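Local coordinates for lipoprotein (Streptococcus pneumoniae, PDB 3CX3) that binds zinc and, as a lipoprotein homologous with ABC transporter solute-binding proteins, probably captures the metal for uptake by the pneumococcus, at residues 42-47 with 257-262; 14-19 with 68-73; 119-122 with 126-129. All coordinates share one frame; numbering follows the deposited sequence.

Contact 1: 42-47 with 257-262; sequences GIHSFE and PLESDP. With ZN (zinc ion), chain E.
His44 and Glu259 meet at the zinc ion, their side chains crossing at about a right angle. His44 NE2 binds zinc at 2.0 Å and Glu259 OE2 at 2.1 Å. Glu259 OE1 stays 3.2 Å from zinc, so the carboxylate binds essentially through one oxygen. Glu259 OE1 lies instead at the edge of the imidazole, near its plane and 3.4 Å from His44 CD2. The two flat groups are turned 67° apart, and the carboxyl carbon of Glu259 sits in the ring plane, so the acid approaches the rim of the histidine. Beyond CG the Glu259 chain is extended, which carries its carboxylate out from the backbone to the metal. Ile43 CG2 also touches Glu259 CG at 3.9 Å, these two side chains again crossing at about a right angle. The loop 42-47 follows a strand of the N-terminal sheet and 257-262 a strand of the C-terminal sheet, so the metal bridges the two lobes of the solute-binding fold. His120 and His184 complete the site. Three imidazoles with one carboxylate form a tetrahedral-type ligand set well suited to zinc, and the acid probably offsets part of the metal's charge.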
loop_
_atom_site.group_PDB
_atom_site.type_symbol
_atom_site.label_atom_id
_atom_site.label_comp_id
_atom_site.label_asym_id
_atom_site.label_seq_id
_atom_site.Cartn_x
_atom_site.Cartn_y
_atom_site.Cartn_z
ATOM N N GLY A 42 11.067 5.126 3.177
ATOM C CA GLY A 42 9.841 5.482 2.437
ATOM C C GLY A 42 9.802 4.956 1.016
ATOM O O GLY A 42 10.559 5.418 0.156
ATOM N N ILE A 43 8.883 4.015 0.774
ATOM C CA ILE A 43 8.891 3.132 -0.408
ATOM C C ILE A 43 9.056 3.826 -1.766
ATOM O O ILE A 43 9.624 3.236 -2.691
ATOM C CB ILE A 43 7.623 2.178 -0.443
ATOM C CG1 ILE A 43 7.726 1.144 -1.567
ATOM C CG2 ILE A 43 6.309 2.973 -0.586
ATOM C CD1 ILE A 43 8.794 0.096 -1.382
ATOM N N HIS A 44 8.512 5.047 -1.871
ATOM C CA HIS A 44 8.538 5.860 -3.086
ATOM C C HIS A 44 9.952 6.374 -3.458
ATOM O O HIS A 44 10.347 6.350 -4.626
ATOM C CB HIS A 44 7.550 7.028 -2.949
ATOM C CG HIS A 44 6.101 6.618 -2.968
ATOM N ND1 HIS A 44 5.378 6.468 -4.133
ATOM C CD2 HIS A 44 5.235 6.355 -1.963
ATOM C CE1 HIS A 44 4.140 6.109 -3.846
ATOM N NE2 HIS A 44 4.028 6.029 -2.535
ATOM N N SER A 45 10.710 6.825 -2.461
ATOM C CA SER A 45 12.051 7.388 -2.694
ATOM C C SER A 45 13.199 6.425 -2.327
ATOM O O SER A 45 14.370 6.764 -2.492
ATOM C CB SER A 45 12.205 8.691 -1.913
ATOM O OG SER A 45 12.168 8.417 -0.519
ATOM N N PHE A 46 12.851 5.239 -1.828
ATOM C CA PHE A 46 13.820 4.316 -1.247
ATOM C C PHE A 46 14.667 3.625 -2.309
ATOM O O PHE A 46 14.150 3.178 -3.332
ATOM C CB PHE A 46 13.089 3.263 -0.405
ATOM C CG PHE A 46 13.988 2.187 0.146
ATOM C CD1 PHE A 46 14.683 2.381 1.351
ATOM C CD2 PHE A 46 14.148 0.977 -0.531
ATOM C CE1 PHE A 46 15.523 1.375 1.860
ATOM C CE2 PHE A 46 14.986 -0.025 -0.023
ATOM C CZ PHE A 46 15.675 0.180 1.172
ATOM N N GLU A 47 15.966 3.523 -2.068
ATOM C CA GLU A 47 16.833 2.781 -2.983
ATOM C C GLU A 47 17.698 1.873 -2.133
ATOM O O GLU A 47 18.386 2.356 -1.233
ATOM C CB GLU A 47 17.707 3.708 -3.838
ATOM C CG GLU A 47 16.961 4.792 -4.617
ATOM C CD GLU A 47 16.328 4.293 -5.920
ATOM O OE1 GLU A 47 16.446 3.097 -6.245
ATOM O OE2 GLU A 47 15.703 5.113 -6.632
ATOM N N PRO A 257 -1.727 5.188 4.801
ATOM C CA PRO A 257 -1.714 4.564 3.483
ATOM C C PRO A 257 -0.975 3.210 3.526
ATOM O O PRO A 257 -0.782 2.569 2.467
ATOM C CB PRO A 257 -0.963 5.580 2.629
ATOM C CG PRO A 257 -0.045 6.311 3.542
ATOM C CD PRO A 257 -0.622 6.165 4.970
ATOM N N LEU A 258 -0.585 2.795 4.741
ATOM C CA LEU A 258 0.087 1.522 5.031
ATOM C C LEU A 258 1.441 1.298 4.362
ATOM O O LEU A 258 1.899 0.177 4.210
ATOM C CB LEU A 258 -0.843 0.331 4.808
ATOM C CG LEU A 258 -2.246 0.439 5.408
ATOM C CD1 LEU A 258 -3.166 -0.639 4.815
ATOM C CD2 LEU A 258 -2.270 0.388 6.932
ATOM N N GLU A 259 2.095 2.384 4.000
ATOM C CA GLU A 259 3.414 2.323 3.407
ATOM C C GLU A 259 4.509 2.021 4.433
ATOM O O GLU A 259 5.450 1.276 4.144
ATOM C CB GLU A 259 3.682 3.615 2.654
ATOM C CG GLU A 259 2.971 3.690 1.313
ATOM C CD GLU A 259 2.858 5.100 0.826
ATOM O OE1 GLU A 259 3.777 5.892 1.107
ATOM O OE2 GLU A 259 1.837 5.429 0.191
ATOM N N SER A 260 4.389 2.622 5.618
ATOM C CA SER A 260 5.113 2.171 6.803
ATOM C C SER A 260 4.246 1.126 7.490
ATOM O O SER A 260 3.055 0.973 7.176
ATOM C CB SER A 260 5.336 3.334 7.770
ATOM O OG SER A 260 6.053 4.392 7.155
ATOM N N ASP A 261 4.835 0.397 8.423
ATOM C CA ASP A 261 4.046 -0.475 9.274
ATOM C C ASP A 261 3.861 0.166 10.636
ATOM O O ASP A 261 4.812 0.713 11.194
ATOM C CB ASP A 261 4.645 -1.873 9.386
ATOM C CG ASP A 261 6.086 -1.858 9.790
ATOM O OD1 ASP A 261 6.898 -1.213 9.083
ATOM O OD2 ASP A 261 6.408 -2.510 10.809
ATOM N N PRO A 262 2.621 0.121 11.160
ATOM C CA PRO A 262 2.230 0.774 12.419
ATOM C C PRO A 262 2.682 -0.013 13.650
ATOM O O PRO A 262 2.259 0.278 14.777
ATOM C CB PRO A 262 0.692 0.764 12.341
ATOM C CG PRO A 262 0.344 0.291 10.919
ATOM C CD PRO A 262 1.480 -0.561 10.525
HETATM ZN ZN ZN E . 2.253 6.279 -1.659
#

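Contact 2: 14-19 with 68-73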
loop_
_atom_site.group_PDB
_atom_site.type_symbol
_atom_site.label_atom_id
_atom_site.label_comp_id
_atom_site.label_asym_id
_atom_site.label_seq_id
_atom_site.Cartn_x
_atom_site.Cartn_y
_atom_site.Cartn_z
ATOM N N VAL A 14 12.516 -12.360 1.596
ATOM C CA VAL A 14 12.663 -10.927 1.741
ATOM C C VAL A 14 11.545 -10.218 0.972
ATOM O O VAL A 14 11.011 -10.707 -0.035
ATOM C CB VAL A 14 14.093 -10.436 1.387
ATOM C CG1 VAL A 14 14.202 -8.922 1.504
ATOM C CG2 VAL A 14 15.108 -11.063 2.329
ATOM N N THR A 15 11.214 -9.042 1.472
ATOM C CA THR A 15 9.955 -8.394 1.196
ATOM C C THR A 15 10.195 -6.901 1.154
ATOM O O THR A 15 10.999 -6.392 1.928
ATOM C CB THR A 15 8.999 -8.835 2.282
ATOM O OG1 THR A 15 8.140 -9.860 1.741
ATOM C CG2 THR A 15 8.237 -7.694 2.861
ATOM N N SER A 16 9.542 -6.199 0.235
ATOM C CA SER A 16 9.930 -4.810 -0.024
ATOM C C SER A 16 9.491 -3.883 1.087
ATOM O O SER A 16 10.341 -3.291 1.777
ATOM C CB SER A 16 9.511 -4.312 -1.405
ATOM O OG SER A 16 8.137 -4.485 -1.645
ATOM N N PHE A 17 8.174 -3.794 1.281
ATOM C CA PHE A 17 7.586 -2.931 2.301
ATOM C C PHE A 17 6.320 -3.583 2.882
ATOM O O PHE A 17 6.042 -4.732 2.548
ATOM C CB PHE A 17 7.420 -1.489 1.781
ATOM C CG PHE A 17 6.187 -1.248 0.956
ATOM C CD1 PHE A 17 5.958 -1.952 -0.243
ATOM C CD2 PHE A 17 5.285 -0.268 1.340
ATOM C CE1 PHE A 17 4.811 -1.707 -1.024
ATOM C CE2 PHE A 17 4.149 -0.020 0.590
ATOM C CZ PHE A 17 3.914 -0.744 -0.623
ATOM N N TYR A 18 5.591 -2.881 3.756
ATOM C CA TYR A 18 4.601 -3.514 4.638
ATOM C C TYR A 18 3.430 -4.295 4.011
ATOM O O TYR A 18 3.172 -5.425 4.428
ATOM C CB TYR A 18 4.054 -2.554 5.694
ATOM C CG TYR A 18 2.861 -3.149 6.401
ATOM C CD1 TYR A 18 3.039 -4.119 7.387
ATOM C CD2 TYR A 18 1.551 -2.771 6.070
ATOM C CE1 TYR A 18 1.941 -4.683 8.058
ATOM C CE2 TYR A 18 0.440 -3.340 6.724
ATOM C CZ TYR A 18 0.655 -4.298 7.718
ATOM O OH TYR A 18 -0.380 -4.887 8.391
ATOM N N PRO A 19 2.657 -3.678 3.082
ATOM C CA PRO A 19 1.538 -4.454 2.533
ATOM C C PRO A 19 2.028 -5.789 2.011
ATOM O O PRO A 19 1.285 -6.753 2.014
ATOM C CB PRO A 19 1.035 -3.591 1.374
ATOM C CG PRO A 19 1.436 -2.201 1.722
ATOM C CD PRO A 19 2.708 -2.309 2.525
ATOM N N THR A 68 6.180 -0.518 -11.303
ATOM C CA THR A 68 5.820 0.898 -11.203
ATOM C C THR A 68 6.047 1.559 -9.810
ATOM O O THR A 68 5.779 2.774 -9.637
ATOM C CB THR A 68 4.338 1.079 -11.573
ATOM O OG1 THR A 68 3.516 0.531 -10.542
ATOM C CG2 THR A 68 4.025 0.362 -12.843
ATOM N N LEU A 69 6.524 0.780 -8.831
ATOM C CA LEU A 69 6.783 1.295 -7.489
ATOM C C LEU A 69 8.258 1.055 -7.120
ATOM O O LEU A 69 9.100 1.964 -7.169
ATOM C CB LEU A 69 5.866 0.606 -6.469
ATOM C CG LEU A 69 5.193 1.373 -5.307
ATOM C CD1 LEU A 69 5.110 0.483 -4.021
ATOM C CD2 LEU A 69 5.814 2.776 -5.024
ATOM N N GLU A 70 8.558 -0.185 -6.752
ATOM C CA GLU A 70 9.924 -0.607 -6.565
ATOM C C GLU A 70 10.580 -0.768 -7.948
ATOM O O GLU A 70 10.576 -1.859 -8.532
ATOM C CB GLU A 70 9.968 -1.888 -5.745
ATOM C CG GLU A 70 9.122 -1.835 -4.461
ATOM C CD GLU A 70 7.793 -2.560 -4.603
ATOM O OE1 GLU A 70 7.111 -2.368 -5.667
ATOM O OE2 GLU A 70 7.450 -3.340 -3.663
ATOM N N SER A 71 11.104 0.358 -8.454
ATOM C CA SER A 71 11.786 0.465 -9.761
ATOM C C SER A 71 13.100 -0.312 -9.873
ATOM O O SER A 71 13.403 -0.832 -10.948
ATOM C CB SER A 71 12.067 1.928 -10.101
ATOM O OG SER A 71 10.890 2.593 -10.502
ATOM N N TRP A 72 13.908 -0.343 -8.807
ATOM C CA TRP A 72 14.968 -1.349 -8.720
ATOM C C TRP A 72 14.159 -2.618 -8.503
ATOM O O TRP A 72 13.171 -2.578 -7.781
ATOM C CB TRP A 72 15.854 -1.127 -7.494
ATOM C CG TRP A 72 15.235 -1.763 -6.276
ATOM C CD1 TRP A 72 15.390 -3.063 -5.837
ATOM C CD2 TRP A 72 14.293 -1.156 -5.403
ATOM N NE1 TRP A 72 14.618 -3.282 -4.719
ATOM C CE2 TRP A 72 13.931 -2.129 -4.435
ATOM C CE3 TRP A 72 13.734 0.121 -5.328
ATOM C CZ2 TRP A 72 13.046 -1.858 -3.415
ATOM C CZ3 TRP A 72 12.850 0.388 -4.325
ATOM C CH2 TRP A 72 12.513 -0.597 -3.372
ATOM N N ALA A 73 14.535 -3.741 -9.093
ATOM C CA ALA A 73 13.793 -4.994 -8.848
ATOM C C ALA A 73 13.740 -5.698 -10.155
ATOM O O ALA A 73 14.070 -6.881 -10.255
ATOM C CB ALA A 73 12.370 -4.737 -8.333
#
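Ser16 and Glu70 form the tight end of this contact, the serine hydroxyl donating to the carboxylate. Ser16 OG and Glu70 OE2 are modelled only 2.4 Å apart, very short for a hydrogen bond, so the length is doubtful. The Glu70 chain bends at chi2 (102°), bringing its carboxylate back toward the serine. Both carboxylate oxygens have further partners, OE2 taking the backbone N of His65 and OE1 that of Ser66, which together fix the rotation of the buried group. Next to it the Phe17 ring stands nearly perpendicular to the carboxylate, at 87°, and Phe17 CE1 touches Leu69 CD1 at 3.7 Å. Leu69 CD1 reaches the ring obliquely and also lies 3.8 Å from Phe17 CZ, while Pro19 CD lies over one face of the same ring, toward the rim.

The setting is a strand-to-helix junction of a parallel alpha/beta domain: strand 12-15 ends just before Ser16, Phe17 occupies the N-cap position of helix 18-28, and the loop 68-73 follows the adjacent parallel strand 61-64. The loop turns sharply at Glu70, the centre of an inverse gamma turn.

Toward Trp72 the packing slackens. The closest approach of the indole to 14-19 is Trp72 CZ2 to Ser16 CB, at 4.7 Å, and the residue is partly exposed, although Glu70 CB lies over one face of the indole, toward the rim and 3.7 Å above the plane.

Contact 3: 119-122 with 126-129. With ZN (zinc ion), chain E.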
loop_
_atom_site.group_PDB
_atom_site.type_symbol
_atom_site.label_atom_id
_atom_site.label_comp_id
_atom_site.label_asym_id
_atom_site.label_seq_id
_atom_site.Cartn_x
_atom_site.Cartn_y
_atom_site.Cartn_z
ATOM N N PRO A 119 0.230 3.087 -8.287
ATOM C CA PRO A 119 0.513 1.764 -7.741
ATOM C C PRO A 119 -0.341 1.333 -6.547
ATOM O O PRO A 119 -0.192 0.197 -6.073
ATOM C CB PRO A 119 1.964 1.909 -7.260
ATOM C CG PRO A 119 2.094 3.359 -6.851
ATOM C CD PRO A 119 1.182 4.111 -7.793
ATOM N N HIS A 120 -1.218 2.225 -6.075
ATOM C CA HIS A 120 -1.690 2.229 -4.671
ATOM C C HIS A 120 -2.879 1.330 -4.438
ATOM O O HIS A 120 -3.707 1.522 -3.534
ATOM C CB HIS A 120 -2.063 3.621 -4.252
ATOM C CG HIS A 120 -0.917 4.445 -3.796
ATOM N ND1 HIS A 120 -0.346 5.414 -4.595
ATOM C CD2 HIS A 120 -0.267 4.499 -2.597
ATOM C CE1 HIS A 120 0.616 6.024 -3.909
ATOM N NE2 HIS A 120 0.688 5.484 -2.696
ATOM N N THR A 121 -2.918 0.323 -5.271
ATOM C CA THR A 121 -3.848 -0.759 -5.209
ATOM C C THR A 121 -4.199 -1.231 -3.787
ATOM O O THR A 121 -5.352 -1.140 -3.376
ATOM C CB THR A 121 -3.268 -1.820 -6.113
ATOM O OG1 THR A 121 -3.989 -1.819 -7.363
ATOM C CG2 THR A 121 -3.213 -3.154 -5.458
ATOM N N TRP A 122 -3.196 -1.659 -3.021
ATOM C CA TRP A 122 -3.400 -2.425 -1.807
ATOM C C TRP A 122 -4.485 -1.906 -0.861
ATOM O O TRP A 122 -4.939 -2.646 0.011
ATOM C CB TRP A 122 -2.064 -2.592 -1.074
ATOM C CG TRP A 122 -1.402 -1.309 -0.631
ATOM C CD1 TRP A 122 -1.559 -0.696 0.556
ATOM C CD2 TRP A 122 -0.448 -0.517 -1.371
ATOM N NE1 TRP A 122 -0.786 0.444 0.625
ATOM C CE2 TRP A 122 -0.084 0.575 -0.542
ATOM C CE3 TRP A 122 0.132 -0.625 -2.646
ATOM C CZ2 TRP A 122 0.836 1.561 -0.944
ATOM C CZ3 TRP A 122 1.050 0.358 -3.057
ATOM C CH2 TRP A 122 1.394 1.436 -2.202
ATOM N N GLU A 126 -10.881 -5.253 -2.318
ATOM C CA GLU A 126 -10.843 -6.196 -3.451
ATOM C C GLU A 126 -9.453 -6.466 -4.034
ATOM O O GLU A 126 -9.112 -7.618 -4.339
ATOM C CB GLU A 126 -11.724 -5.694 -4.595
ATOM C CG GLU A 126 -13.191 -6.038 -4.478
ATOM C CD GLU A 126 -13.758 -6.516 -5.793
ATOM O OE1 GLU A 126 -13.139 -7.417 -6.410
ATOM O OE2 GLU A 126 -14.818 -5.992 -6.202
ATOM N N LYS A 127 -8.677 -5.388 -4.198
ATOM C CA LYS A 127 -7.393 -5.433 -4.876
ATOM C C LYS A 127 -6.294 -5.922 -3.962
ATOM O O LYS A 127 -5.311 -6.511 -4.428
ATOM C CB LYS A 127 -7.041 -4.084 -5.494
ATOM C CG LYS A 127 -7.986 -3.712 -6.653
ATOM C CD LYS A 127 -7.604 -2.396 -7.288
ATOM C CE LYS A 127 -8.579 -1.973 -8.360
ATOM N NZ LYS A 127 -8.431 -2.800 -9.591
ATOM N N ALA A 128 -6.432 -5.695 -2.663
ATOM C CA ALA A 128 -5.537 -6.366 -1.763
ATOM C C ALA A 128 -5.809 -7.857 -2.006
ATOM O O ALA A 128 -4.889 -8.627 -2.265
ATOM C CB ALA A 128 -5.807 -5.965 -0.331
ATOM N N GLY A 129 -7.083 -8.242 -1.984
ATOM C CA GLY A 129 -7.494 -9.620 -2.256
ATOM C C GLY A 129 -6.835 -10.265 -3.454
ATOM O O GLY A 129 -6.181 -11.304 -3.317
HETATM ZN ZN ZN E . 2.253 6.279 -1.659
#
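Thr121 and Trp122 pack against Lys127 and Ala128 where the zinc-ligand loop after strand 86-89 leads through a 3-10 segment into helix 125-142, in the N-terminal alpha/beta lobe of the solute-binding fold. Van der Waals packing carries the contact itself. Thr121 and Lys127 cross at about a right angle: Thr121 CG2 lies 3.9 Å from Lys127 CB, and Thr121 OG1 comes 3.7 Å from Lys127 CD. The threonine thus straddles the aliphatic part of the lysine, touching it near the root with one branch and farther along with the other. The lysine chain runs extended as far as CE and then bends at chi4 (-73°), and the ammonium end turns off from the loop. Ala128 CB touches Trp122 O at 3.4 Å.

Trp122 CB leaves its backbone on the side away from the helix. The indole of Trp122 takes His120 CA over one face, toward the rim and 3.7 Å above the plane. Aromatic packing is supplied by Phe17 and His65, each of which meets this indole edge-to-face.

Polar and metal bonds link the loop to its surroundings. The Trp122 carbonyl pairs with the hydroxyl of Tyr268, while the indole NE1 bonds to the carbonyl of Pro257. His120 NE2 binds zinc at 2.0 Å, and His120 ND1 is paired with Asp118 OD1, a second-shell carboxylate that steadies the imidazole and probably strengthens its hold on the metal. By contrast, Thr121 OG1, buried against Lys127 CD, has no hydrogen-bonding partner in the model.

Overall arrangement
Contacts 2 and 3 are buried, whereas contact 1 is partly exposed at the zinc site between the lobes. Contacts 1 and 3 supply three of the four zinc ligands, but only in contact 1 does the metal join the two segments; contact 3 is van der Waals packing beside a ligand, and contact 2 combines a buried carboxylate with hydrocarbon. All three touch one another. Trp122 CZ2 of contact 3 lies on Glu259 CG of contact 1, Leu258 O and Phe46 O of contact 1 meet Pro19 CD and Trp72 CZ3 of contact 2, and Leu69 of contact 2 packs on Pro119. Along the chain, contact 3 is nested within the loop closed by contact 1.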